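Leucyl aminopeptidase (Trypanosoma brucei brucei, PDB 5NTD) probably removes amino-terminal residues, leucine among them, from peptides as a manganese-binding M17 aminopeptidase, and is captured here with the inhibitor bestatin. Local coordinates at residues 397-402 with 511-516; 415-420 with 427-432; 314-319 with 337-342. All coordinates share one frame; numbering follows the deposited sequence.

All three contacts lie in the catalytic domain and pack helices on one mixed sheet. Contact 3 comes first along the chain and closes before contact 1 opens. Contact 2 is nested inside the long loop that contact 1 closes. Contact 1 sits in the middle, with its centre about 9 Å from that of contact 2 and about 10 Å from that of contact 3. It touches both: L513 packs on M428 and G432, and M399 and L514 pack on V319. Contacts 2 and 3 do not touch; their nearest atoms are about 9 Å apart. Helices 314-328, 511-519 and 422-435 pack side by side against the sheet, with 511-519 touching both of the others, and strand 395-400 leads into the bestatin site.

Contact 1 of 3, residues 397-402 with 511-516; sequences IDMATL and PALLTE. With BES (2-(3-amino-2-hydroxy-4-phenyl-butyrylamino)-4-methyl-pentanoic acid), chain B.
M399 meets L513 and L514 through a side chain that leaves its backbone with CG opposite the carbonyl carbon (chi1 -56°) and bends only near its end. The chain stays extended about CB-CG, then turns about CG-SD (chi3 102°), which swings CE toward L513. M399 SD lies 3.8 Å from L514 CD1 and also borders L514 CG. M399 CE reaches L513 CD2 at 4.1 Å. The side chains of M399 and L514 run past each other in opposite directions. Two residues earlier on the strand, I397 also runs past L514 in the opposite direction; its CD1 is 4.0 Å from L514 CD2. L514 therefore uses one methyl mainly on M399 and the other on both strand residues.

The contact lays the last helix, 511-519, against strand 395-400, which lies between strands 283-291 and 490-495 in the catalytic domain's sheet. The strand and helix segments run nearly antiparallel, at 166°, with their axes 11.8 Å apart. I397 and M399 face the helix. D398, between them, is hydrogen-bonded to H491 and H493.

Beyond A400 the chain leaves the strand and enters the active site. T401 is the centre of an inverse gamma turn, and T401 O stands 3.2 Å from N2 of bestatin. L402 O is 3.4 Å from bestatin C6. L402 also belongs to the bicarbonate pocket. The T401 hydroxyl group is hydrogen-bonded to D312, a manganese ligand.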
ATOM      1  N   ILE G 397      30.378 -16.027 -19.063  1.00 27.31           N
ATOM      2  CA  ILE G 397      29.033 -16.428 -18.679  1.00 26.73           C
ATOM      3  C   ILE G 397      28.806 -15.982 -17.264  1.00 27.69           C
ATOM      4  O   ILE G 397      29.522 -16.409 -16.342  1.00 28.01           O
ATOM      5  CB  ILE G 397      28.808 -17.942 -18.734  1.00 27.04           C
ATOM      6  CG1 ILE G 397      29.122 -18.490 -20.118  1.00 26.85           C
ATOM      7  CG2 ILE G 397      27.364 -18.291 -18.363  1.00 26.58           C
ATOM      8  CD1 ILE G 397      29.112 -20.006 -20.176  1.00 26.77           C
ATOM      9  N   ASP G 398      27.839 -15.104 -17.078  1.00 27.18           N
ATOM     10  CA  ASP G 398      27.445 -14.766 -15.704  1.00 27.75           C
ATOM     11  C   ASP G 398      26.065 -15.372 -15.444  1.00 27.44           C
ATOM     12  O   ASP G 398      25.217 -15.406 -16.330  1.00 27.43           O
ATOM     13  CB  ASP G 398      27.517 -13.267 -15.423  1.00 28.58           C
ATOM     14  CG  ASP G 398      26.307 -12.509 -15.930  1.00 28.60           C
ATOM     15  OD1 ASP G 398      25.236 -12.660 -15.317  1.00 28.42           O
ATOM     16  OD2 ASP G 398      26.445 -11.836 -16.969  1.00 27.95           O
ATOM     17  N   MET G 399      25.902 -15.882 -14.245  1.00 26.39           N
ATOM     18  CA  MET G 399      24.655 -16.499 -13.819  1.00 26.85           C
ATOM     19  C   MET G 399      24.222 -15.875 -12.510  1.00 26.24           C
ATOM     20  O   MET G 399      25.010 -15.748 -11.593  1.00 25.37           O
ATOM     21  CB  MET G 399      24.778 -18.015 -13.639  1.00 27.58           C
ATOM     22  CG  MET G 399      25.271 -18.730 -14.895  1.00 28.87           C
ATOM     23  SD  MET G 399      25.327 -20.513 -14.720  1.00 29.93           S
ATOM     24  CE  MET G 399      23.863 -20.993 -15.578  1.00 30.45           C
ATOM     25  N   ALA G 400      22.950 -15.499 -12.449  1.00 25.32           N
ATOM     26  CA  ALA G 400      22.443 -14.699 -11.318  1.00 25.16           C
ATOM     27  C   ALA G 400      20.956 -14.782 -11.156  1.00 23.78           C
ATOM     28  O   ALA G 400      20.206 -14.769 -12.115  1.00 22.55           O
ATOM     29  CB  ALA G 400      22.852 -13.266 -11.502  1.00 25.04           C
ATOM     30  N   THR G 401      20.551 -14.863  -9.911  1.00 24.06           N
ATOM     31  CA  THR G 401      19.122 -14.737  -9.530  1.00 24.65           C
ATOM     32  C   THR G 401      18.766 -13.249  -9.472  1.00 23.86           C
ATOM     33  O   THR G 401      18.649 -12.655  -8.412  1.00 26.35           O
ATOM     34  CB  THR G 401      18.852 -15.403  -8.183  1.00 24.65           C
ATOM     35  OG1 THR G 401      19.854 -14.979  -7.244  1.00 24.18           O
ATOM     36  CG2 THR G 401      18.927 -16.898  -8.332  1.00 24.58           C
ATOM     37  N   LEU G 402      18.683 -12.640 -10.624  1.00 23.36           N
ATOM     38  CA  LEU G 402      18.901 -11.204 -10.705  1.00 24.44           C
ATOM     39  C   LEU G 402      17.642 -10.313 -10.607  1.00 24.83           C
ATOM     40  O   LEU G 402      17.718  -9.264  -9.990  1.00 25.75           O
ATOM     41  CB  LEU G 402      19.723 -10.819 -11.950  1.00 24.43           C
ATOM     42  CG  LEU G 402      20.400  -9.443 -11.883  1.00 25.37           C
ATOM     43  CD1 LEU G 402      21.338  -9.322 -10.686  1.00 25.70           C
ATOM     44  CD2 LEU G 402      21.155  -9.168 -13.159  1.00 25.66           C
ATOM     45  N   PRO G 511      24.026 -26.091 -13.273  1.00 24.80           N
ATOM     46  CA  PRO G 511      25.245 -26.857 -13.556  1.00 24.44           C
ATOM     47  C   PRO G 511      25.186 -27.758 -14.781  1.00 24.04           C
ATOM     48  O   PRO G 511      26.079 -27.733 -15.604  1.00 24.66           O
ATOM     49  CB  PRO G 511      25.435 -27.683 -12.294  1.00 24.29           C
ATOM     50  CG  PRO G 511      24.833 -26.832 -11.233  1.00 24.24           C
ATOM     51  CD  PRO G 511      23.632 -26.214 -11.872  1.00 24.30           C
ATOM     52  N   ALA G 512      24.115 -28.509 -14.922  1.00 24.89           N
ATOM     53  CA  ALA G 512      23.942 -29.398 -16.082  1.00 25.03           C
ATOM     54  C   ALA G 512      23.860 -28.603 -17.389  1.00 25.91           C
ATOM     55  O   ALA G 512      24.356 -29.024 -18.427  1.00 25.34           O
ATOM     56  CB  ALA G 512      22.717 -30.272 -15.934  1.00 25.81           C
ATOM     57  N   LEU G 513      23.198 -27.458 -17.330  1.00 26.37           N
ATOM     58  CA  LEU G 513      23.145 -26.513 -18.473  1.00 27.14           C
ATOM     59  C   LEU G 513      24.574 -26.188 -18.945  1.00 26.90           C
ATOM     60  O   LEU G 513      24.889 -26.303 -20.120  1.00 28.14           O
ATOM     61  CB  LEU G 513      22.439 -25.212 -18.092  1.00 27.12           C
ATOM     62  CG  LEU G 513      22.416 -24.069 -19.116  1.00 28.04           C
ATOM     63  CD1 LEU G 513      21.701 -24.495 -20.377  1.00 28.83           C
ATOM     64  CD2 LEU G 513      21.726 -22.875 -18.492  1.00 27.57           C
ATOM     65  N   LEU G 514      25.409 -25.796 -18.001  1.00 26.04           N
ATOM     66  CA  LEU G 514      26.798 -25.476 -18.299  1.00 26.49           C
ATOM     67  C   LEU G 514      27.568 -26.706 -18.859  1.00 26.78           C
ATOM     68  O   LEU G 514      28.320 -26.593 -19.813  1.00 27.77           O
ATOM     69  CB  LEU G 514      27.526 -24.969 -17.069  1.00 26.63           C
ATOM     70  CG  LEU G 514      27.118 -23.600 -16.548  1.00 27.31           C
ATOM     71  CD1 LEU G 514      27.834 -23.283 -15.246  1.00 27.40           C
ATOM     72  CD2 LEU G 514      27.427 -22.521 -17.586  1.00 27.44           C
ATOM     73  N   THR G 515      27.368 -27.849 -18.228  1.00 26.16           N
ATOM     74  CA  THR G 515      28.044 -29.050 -18.638  1.00 26.71           C
ATOM     75  C   THR G 515      27.733 -29.332 -20.108  1.00 28.12           C
ATOM     76  O   THR G 515      28.626 -29.594 -20.899  1.00 27.06           O
ATOM     77  CB  THR G 515      27.660 -30.240 -17.767  1.00 26.39           C
ATOM     78  OG1 THR G 515      28.076 -29.968 -16.419  1.00 25.16           O
ATOM     79  CG2 THR G 515      28.375 -31.515 -18.248  1.00 26.98           C
ATOM     80  N   GLU G 516      26.458 -29.222 -20.454  1.00 29.14           N
ATOM     81  CA  GLU G 516      25.998 -29.490 -21.807  1.00 29.57           C
ATOM     82  C   GLU G 516      26.530 -28.431 -22.756  1.00 31.49           C
ATOM     83  O   GLU G 516      26.972 -28.736 -23.879  1.00 33.76           O
ATOM     84  CB  GLU G 516      24.494 -29.586 -21.846  1.00 30.20           C
ATOM     85  CG  GLU G 516      23.903 -29.796 -23.233  1.00 32.84           C
ATOM     86  CD  GLU G 516      24.350 -31.102 -23.904  1.00 34.57           C
ATOM     87  OE1 GLU G 516      24.692 -32.072 -23.190  1.00 32.80           O
ATOM     88  OE2 GLU G 516      24.377 -31.136 -25.160  1.00 39.40           O
TER
HETATM   89  N2  BES B 604      17.781 -11.085  -5.718  1.00 35.92           N
HETATM   90  C1  BES B 604      16.735 -10.192  -6.214  1.00 39.43           C
HETATM   91  C6  BES B 604      15.976 -10.755  -7.441  1.00 39.14           C
HETATM   92  C7  BES B 604      14.865 -11.735  -7.185  1.00 39.03           C
HETATM   93  C8  BES B 604      15.133 -13.087  -7.021  1.00 40.10           C
HETATM   94  C12 BES B 604      13.541 -11.316  -7.166  1.00 40.82           C
HETATM   95  C9  BES B 604      14.102 -13.996  -6.796  1.00 39.64           C
HETATM   96  C11 BES B 604      12.501 -12.229  -6.935  1.00 39.97           C
HETATM   97  C10 BES B 604      12.778 -13.569  -6.742  1.00 39.53           C
HETATM   98  C2  BES B 604      17.428  -8.849  -6.534  1.00 41.88           C
HETATM   99  O2  BES B 604      18.600  -8.568  -5.708  1.00 40.28           O
HETATM  100  C3  BES B 604      16.436  -7.752  -6.283  1.00 44.86           C
HETATM  101  O3  BES B 604      16.436  -7.328  -5.103  1.00 44.29           O
HETATM  102  N1  BES B 604      15.753  -7.374  -7.375  1.00 43.62           N
HETATM  103  C4  BES B 604      14.753  -6.348  -7.420  1.00 48.69           C
HETATM  104  C13 BES B 604      15.350  -4.991  -7.777  1.00 48.50           C
HETATM  105  C14 BES B 604      14.445  -3.796  -7.478  1.00 49.29           C
HETATM  106  C15 BES B 604      13.753  -3.767  -6.121  1.00 48.09           C
HETATM  107  C16 BES B 604      15.253  -2.524  -7.563  1.00 51.66           C
HETATM  108  C5  BES B 604      13.722  -6.655  -8.452  1.00 49.18           C
HETATM  109  O1  BES B 604      12.548  -6.420  -8.166  1.00 54.68           O
HETATM  110  O4  BES B 604      14.058  -7.114  -9.547  1.00 49.61           O

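Contact 2 of 3, residues 415-420 with 427-432; sequences AGLYVN and AMLRAG
L417 packs on M428 and L429 in a small, wholly apolar contact between strand 415-419 and the helix that follows it, 422-435. No hydrogen bond joins the two segments. L417 carries the strand's side of the contact. Its CD1 methyl reaches between two neighbouring helix residues, 3.9 Å from M428 CG and 3.8 Å from L429 CD2. The CD2 methyl of L417 touches M428 CG alone, at 4.1 Å.

The two helix side chains receive it differently. M428 crosses L417 at about a right angle and offers its CB and CG. Its chain then folds at chi2 (59°) and chi3 (75°), which carries the sulfur away from the strand and toward helix 511-519, where M428 meets L513 and Y517. L429 instead lies alongside L417, pointing the opposite way. Its CG and CD2 both border L417 CD1.

Strand 415-419, helix 422-435 and strand 439-441 form a beta-alpha-beta unit, and this contact joins its first two elements. The two strands pair in parallel. C439 of the second strand touches both L417 and L429, so it adds to the same apolar patch.

Strand 415-419 also pairs antiparallel with 490-495, and V494 packs on L417 from there. At the far end of the strand, V419 O accepts a hydrogen bond from R113 of a second subunit.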
ATOM      1  N   ALA G 415      15.273 -19.831 -17.768  1.00 25.27           N
ATOM      2  CA  ALA G 415      16.167 -18.748 -17.431  1.00 25.50           C
ATOM      3  C   ALA G 415      16.243 -17.783 -18.603  1.00 26.38           C
ATOM      4  O   ALA G 415      16.240 -18.177 -19.768  1.00 28.10           O
ATOM      5  CB  ALA G 415      17.546 -19.269 -17.106  1.00 25.60           C
ATOM      6  N   GLY G 416      16.327 -16.513 -18.292  1.00 25.83           N
ATOM      7  CA  GLY G 416      16.412 -15.483 -19.332  1.00 26.04           C
ATOM      8  C   GLY G 416      17.852 -15.291 -19.794  1.00 25.33           C
ATOM      9  O   GLY G 416      18.748 -15.185 -18.975  1.00 24.99           O
ATOM     10  N   LEU G 417      18.030 -15.197 -21.095  1.00 24.74           N
ATOM     11  CA  LEU G 417      19.341 -14.929 -21.685  1.00 25.70           C
ATOM     12  C   LEU G 417      19.469 -13.548 -22.329  1.00 25.46           C
ATOM     13  O   LEU G 417      18.739 -13.213 -23.251  1.00 25.32           O
ATOM     14  CB  LEU G 417      19.686 -15.975 -22.747  1.00 26.12           C
ATOM     15  CG  LEU G 417      19.669 -17.440 -22.318  1.00 26.26           C
ATOM     16  CD1 LEU G 417      20.093 -18.317 -23.493  1.00 26.27           C
ATOM     17  CD2 LEU G 417      20.566 -17.681 -21.119  1.00 26.35           C
ATOM     18  N   TYR G 418      20.464 -12.801 -21.873  1.00 25.10           N
ATOM     19  CA  TYR G 418      20.846 -11.533 -22.496  1.00 24.96           C
ATOM     20  C   TYR G 418      22.258 -11.741 -23.050  1.00 25.54           C
ATOM     21  O   TYR G 418      23.208 -11.897 -22.276  1.00 26.04           O
ATOM     22  CB  TYR G 418      20.816 -10.408 -21.452  1.00 24.79           C
ATOM     23  CG  TYR G 418      21.259  -9.052 -21.928  1.00 24.76           C
ATOM     24  CD1 TYR G 418      20.342  -8.175 -22.545  1.00 24.27           C
ATOM     25  CD2 TYR G 418      22.567  -8.598 -21.713  1.00 23.33           C
ATOM     26  CE1 TYR G 418      20.743  -6.918 -22.979  1.00 24.19           C
ATOM     27  CE2 TYR G 418      22.974  -7.342 -22.160  1.00 23.49           C
ATOM     28  CZ  TYR G 418      22.060  -6.507 -22.770  1.00 24.19           C
ATOM     29  OH  TYR G 418      22.447  -5.249 -23.196  1.00 24.18           O
ATOM     30  N   VAL G 419      22.378 -11.737 -24.355  1.00 25.16           N
ATOM     31  CA  VAL G 419      23.582 -12.194 -25.013  1.00 26.75           C
ATOM     32  C   VAL G 419      24.013 -11.259 -26.143  1.00 25.99           C
ATOM     33  O   VAL G 419      23.209 -10.897 -26.988  1.00 24.46           O
ATOM     34  CB  VAL G 419      23.388 -13.606 -25.595  1.00 28.36           C
ATOM     35  CG1 VAL G 419      24.735 -14.248 -25.951  1.00 28.91           C
ATOM     36  CG2 VAL G 419      22.672 -14.502 -24.594  1.00 28.87           C
ATOM     37  N   ASN G 420      25.292 -10.924 -26.169  1.00 25.49           N
ATOM     38  CA  ASN G 420      25.793  -9.972 -27.186  1.00 28.25           C
ATOM     39  C   ASN G 420      26.043 -10.545 -28.589  1.00 28.36           C
ATOM     40  O   ASN G 420      26.274  -9.814 -29.511  1.00 28.46           O
ATOM     41  CB  ASN G 420      27.043  -9.255 -26.707  1.00 28.77           C
ATOM     42  CG  ASN G 420      28.226 -10.159 -26.652  1.00 29.09           C
ATOM     43  OD1 ASN G 420      28.094 -11.384 -26.672  1.00 31.64           O
ATOM     44  ND2 ASN G 420      29.381  -9.584 -26.563  1.00 29.29           N
ATOM     45  N   ALA G 427      23.621 -21.371 -29.008  1.00 27.11           N
ATOM     46  CA  ALA G 427      24.324 -22.498 -28.372  1.00 26.76           C
ATOM     47  C   ALA G 427      23.847 -22.746 -26.948  1.00 26.69           C
ATOM     48  O   ALA G 427      23.632 -23.880 -26.549  1.00 27.81           O
ATOM     49  CB  ALA G 427      25.840 -22.257 -28.382  1.00 26.72           C
ATOM     50  N   MET G 428      23.703 -21.679 -26.174  1.00 26.16           N
ATOM     51  CA  MET G 428      23.167 -21.820 -24.790  1.00 25.43           C
ATOM     52  C   MET G 428      21.717 -22.290 -24.773  1.00 24.05           C
ATOM     53  O   MET G 428      21.339 -23.154 -23.998  1.00 24.90           O
ATOM     54  CB  MET G 428      23.318 -20.537 -24.019  1.00 26.01           C
ATOM     55  CG  MET G 428      23.005 -20.673 -22.536  1.00 26.03           C
ATOM     56  SD  MET G 428      24.033 -21.871 -21.666  1.00 26.95           S
ATOM     57  CE  MET G 428      25.572 -20.992 -21.537  1.00 26.78           C
ATOM     58  N   LEU G 429      20.938 -21.787 -25.703  1.00 24.16           N
ATOM     59  CA  LEU G 429      19.554 -22.304 -25.879  1.00 25.47           C
ATOM     60  C   LEU G 429      19.475 -23.818 -26.193  1.00 25.90           C
ATOM     61  O   LEU G 429      18.652 -24.548 -25.656  1.00 23.94           O
ATOM     62  CB  LEU G 429      18.786 -21.547 -26.954  1.00 25.12           C
ATOM     63  CG  LEU G 429      18.420 -20.114 -26.587  1.00 25.75           C
ATOM     64  CD1 LEU G 429      17.926 -19.374 -27.823  1.00 25.00           C
ATOM     65  CD2 LEU G 429      17.379 -20.064 -25.481  1.00 26.77           C
ATOM     66  N   ARG G 430      20.340 -24.235 -27.125  1.00 28.15           N
ATOM     67  CA  ARG G 430      20.484 -25.670 -27.507  1.00 28.00           C
ATOM     68  C   ARG G 430      20.870 -26.478 -26.254  1.00 27.44           C
ATOM     69  O   ARG G 430      20.260 -27.503 -25.958  1.00 26.71           O
ATOM     70  CB  ARG G 430      21.483 -25.918 -28.663  1.00 27.30           C
ATOM     71  N   ALA G 431      21.834 -25.968 -25.501  1.00 25.93           N
ATOM     72  CA  ALA G 431      22.256 -26.642 -24.270  1.00 27.14           C
ATOM     73  C   ALA G 431      21.125 -26.766 -23.229  1.00 27.60           C
ATOM     74  O   ALA G 431      20.984 -27.768 -22.537  1.00 28.00           O
ATOM     75  CB  ALA G 431      23.435 -25.913 -23.648  1.00 27.97           C
ATOM     76  N   GLY G 432      20.305 -25.735 -23.160  1.00 27.93           N
ATOM     77  CA  GLY G 432      19.112 -25.782 -22.318  1.00 28.35           C
ATOM     78  C   GLY G 432      18.103 -26.861 -22.720  1.00 29.57           C
ATOM     79  O   GLY G 432      17.548 -27.554 -21.847  1.00 29.33           O
TER

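Contact 3 of 3, residues 314-319 with 337-342; sequences GGAAAV and CTLCLA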
ATOM      1  N   GLY G 314      22.058 -18.666  -5.871  1.00 26.80           N
ATOM      2  CA  GLY G 314      21.789 -19.747  -6.826  1.00 26.99           C
ATOM      3  C   GLY G 314      22.637 -19.709  -8.082  1.00 27.05           C
ATOM      4  O   GLY G 314      22.979 -20.731  -8.636  1.00 27.75           O
ATOM      5  N   GLY G 315      22.985 -18.516  -8.513  1.00 27.88           N
ATOM      6  CA  GLY G 315      23.886 -18.328  -9.672  1.00 27.63           C
ATOM      7  C   GLY G 315      25.313 -18.727  -9.341  1.00 27.90           C
ATOM      8  O   GLY G 315      26.011 -19.328 -10.152  1.00 27.74           O
ATOM      9  N   ALA G 316      25.751 -18.386  -8.146  1.00 27.62           N
ATOM     10  CA  ALA G 316      27.106 -18.784  -7.682  1.00 28.24           C
ATOM     11  C   ALA G 316      27.208 -20.307  -7.527  1.00 29.11           C
ATOM     12  O   ALA G 316      28.196 -20.915  -7.883  1.00 30.08           O
ATOM     13  CB  ALA G 316      27.471 -18.100  -6.382  1.00 27.33           C
ATOM     14  N   ALA G 317      26.176 -20.890  -6.972  1.00 28.24           N
ATOM     15  CA  ALA G 317      26.119 -22.328  -6.822  1.00 28.73           C
ATOM     16  C   ALA G 317      26.135 -23.006  -8.187  1.00 28.77           C
ATOM     17  O   ALA G 317      26.805 -24.022  -8.371  1.00 30.29           O
ATOM     18  CB  ALA G 317      24.888 -22.770  -6.046  1.00 28.68           C
ATOM     19  N   ALA G 318      25.396 -22.444  -9.124  1.00 26.50           N
ATOM     20  CA  ALA G 318      25.310 -23.011 -10.454  1.00 26.13           C
ATOM     21  C   ALA G 318      26.694 -23.051 -11.150  1.00 27.14           C
ATOM     22  O   ALA G 318      27.116 -24.078 -11.643  1.00 26.45           O
ATOM     23  CB  ALA G 318      24.329 -22.244 -11.313  1.00 26.29           C
ATOM     24  N   VAL G 319      27.371 -21.913 -11.180  1.00 26.91           N
ATOM     25  CA  VAL G 319      28.688 -21.842 -11.805  1.00 28.28           C
ATOM     26  C   VAL G 319      29.721 -22.667 -11.029  1.00 29.09           C
ATOM     27  O   VAL G 319      30.579 -23.316 -11.612  1.00 29.57           O
ATOM     28  CB  VAL G 319      29.208 -20.415 -12.018  1.00 28.39           C
ATOM     29  CG1 VAL G 319      28.273 -19.664 -12.953  1.00 29.15           C
ATOM     30  CG2 VAL G 319      29.409 -19.653 -10.724  1.00 28.96           C
ATOM     31  N   CYS G 337      36.201 -19.477 -12.596  1.00 27.23           N
ATOM     32  CA  CYS G 337      34.904 -19.424 -11.921  1.00 27.24           C
ATOM     33  C   CYS G 337      35.000 -18.461 -10.758  1.00 26.66           C
ATOM     34  O   CYS G 337      35.660 -18.710  -9.761  1.00 25.30           O
ATOM     35  CB  CYS G 337      34.483 -20.789 -11.409  1.00 28.01           C
ATOM     36  SG  CYS G 337      32.907 -20.753 -10.504  1.00 29.33           S
ATOM     37  N   THR G 338      34.371 -17.317 -10.949  1.00 27.47           N
ATOM     38  CA  THR G 338      34.444 -16.216  -9.975  1.00 27.80           C
ATOM     39  C   THR G 338      33.110 -16.137  -9.222  1.00 28.34           C
ATOM     40  O   THR G 338      32.057 -15.888  -9.800  1.00 28.72           O
ATOM     41  CB  THR G 338      34.819 -14.892 -10.654  1.00 27.44           C
ATOM     42  OG1 THR G 338      36.155 -14.991 -11.177  1.00 27.08           O
ATOM     43  CG2 THR G 338      34.760 -13.730  -9.668  1.00 27.25           C
ATOM     44  N   LEU G 339      33.189 -16.373  -7.930  1.00 30.00           N
ATOM     45  CA  LEU G 339      32.038 -16.304  -7.034  1.00 29.21           C
ATOM     46  C   LEU G 339      32.016 -14.934  -6.360  1.00 30.02           C
ATOM     47  O   LEU G 339      32.957 -14.545  -5.674  1.00 29.15           O
ATOM     48  CB  LEU G 339      32.094 -17.376  -5.973  1.00 29.27           C
ATOM     49  CG  LEU G 339      32.335 -18.797  -6.476  1.00 29.44           C
ATOM     50  CD1 LEU G 339      32.444 -19.716  -5.267  1.00 29.20           C
ATOM     51  CD2 LEU G 339      31.236 -19.276  -7.408  1.00 29.72           C
ATOM     52  N   CYS G 340      30.929 -14.209  -6.588  1.00 29.70           N
ATOM     53  CA  CYS G 340      30.764 -12.873  -6.034  1.00 30.27           C
ATOM     54  C   CYS G 340      29.957 -13.024  -4.761  1.00 30.80           C
ATOM     55  O   CYS G 340      28.722 -12.956  -4.767  1.00 31.01           O
ATOM     56  CB  CYS G 340      30.070 -11.950  -7.023  1.00 30.20           C
ATOM     57  SG  CYS G 340      30.870 -11.846  -8.634  1.00 29.83           S
ATOM     58  N   LEU G 341      30.667 -13.239  -3.674  1.00 29.74           N
ATOM     59  CA  LEU G 341      30.047 -13.584  -2.383  1.00 29.57           C
ATOM     60  C   LEU G 341      29.885 -12.376  -1.465  1.00 30.04           C
ATOM     61  O   LEU G 341      30.833 -11.661  -1.142  1.00 28.52           O
ATOM     62  CB  LEU G 341      30.843 -14.629  -1.634  1.00 29.80           C
ATOM     63  CG  LEU G 341      31.103 -15.916  -2.390  1.00 30.71           C
ATOM     64  CD1 LEU G 341      31.999 -16.843  -1.551  1.00 32.16           C
ATOM     65  CD2 LEU G 341      29.820 -16.636  -2.738  1.00 30.33           C
ATOM     66  N   ALA G 342      28.644 -12.164  -1.072  1.00 30.01           N
ATOM     67  CA  ALA G 342      28.298 -11.075  -0.141  1.00 30.46           C
ATOM     68  C   ALA G 342      26.932 -11.360   0.453  1.00 32.39           C
ATOM     69  O   ALA G 342      26.107 -12.029  -0.147  1.00 32.30           O
ATOM     70  CB  ALA G 342      28.275  -9.727  -0.841  1.00 29.12           C
TER
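A316 is the first residue of helix segment 314-319 to meet the strand 337-342. Before it come G314 and G315, whose carbonyl oxygens accept the backbone hydrogen bonds of A318 and V319 and so begin the helix. A316 points its CB at the strand, and that methyl lies 4.1 Å from L339 CD2. The backbone takes part as well: A316 O is 3.5 Å from the same L339 methyl, a packing contact. Here the two backbones come close, with the CA atoms of A316 and L339 5.6 Å apart, consistent with the small side chain of A316.

A317 turns its side chain away from the strand. One turn on from A316, V319 faces it again. Its CG1 is opposite the carbonyl carbon (chi1 -62°), which leaves CG2 between the backbone N and the carbonyl carbon and aimed at the strand. V319 CG2 sits 3.7 Å from C337 SG and 3.8 Å from L339 CD2, bridging two alternate strand residues. C337 holds its sulfur opposite its own backbone N (chi1 178°). This brings SG up to the helix, where it also lies 3.6 Å from V319 O. V319 and L339 pass each other in opposite directions, and L339 meets the helix segment through its CD2 branch.

The helix and strand segments run roughly antiparallel, at 154°, with their axes 8.4 Å apart. This is close packing of a helix on the sheet of the catalytic domain. Strand 334-344 is flanked in that sheet by 268-274, antiparallel, and 283-291, parallel. F225 of helix 222-236 packs on A316, L339 and L341, while L286 of strand 283-291 meets V319. T338 and C340 instead meet helix 374-387, through H384 and V377.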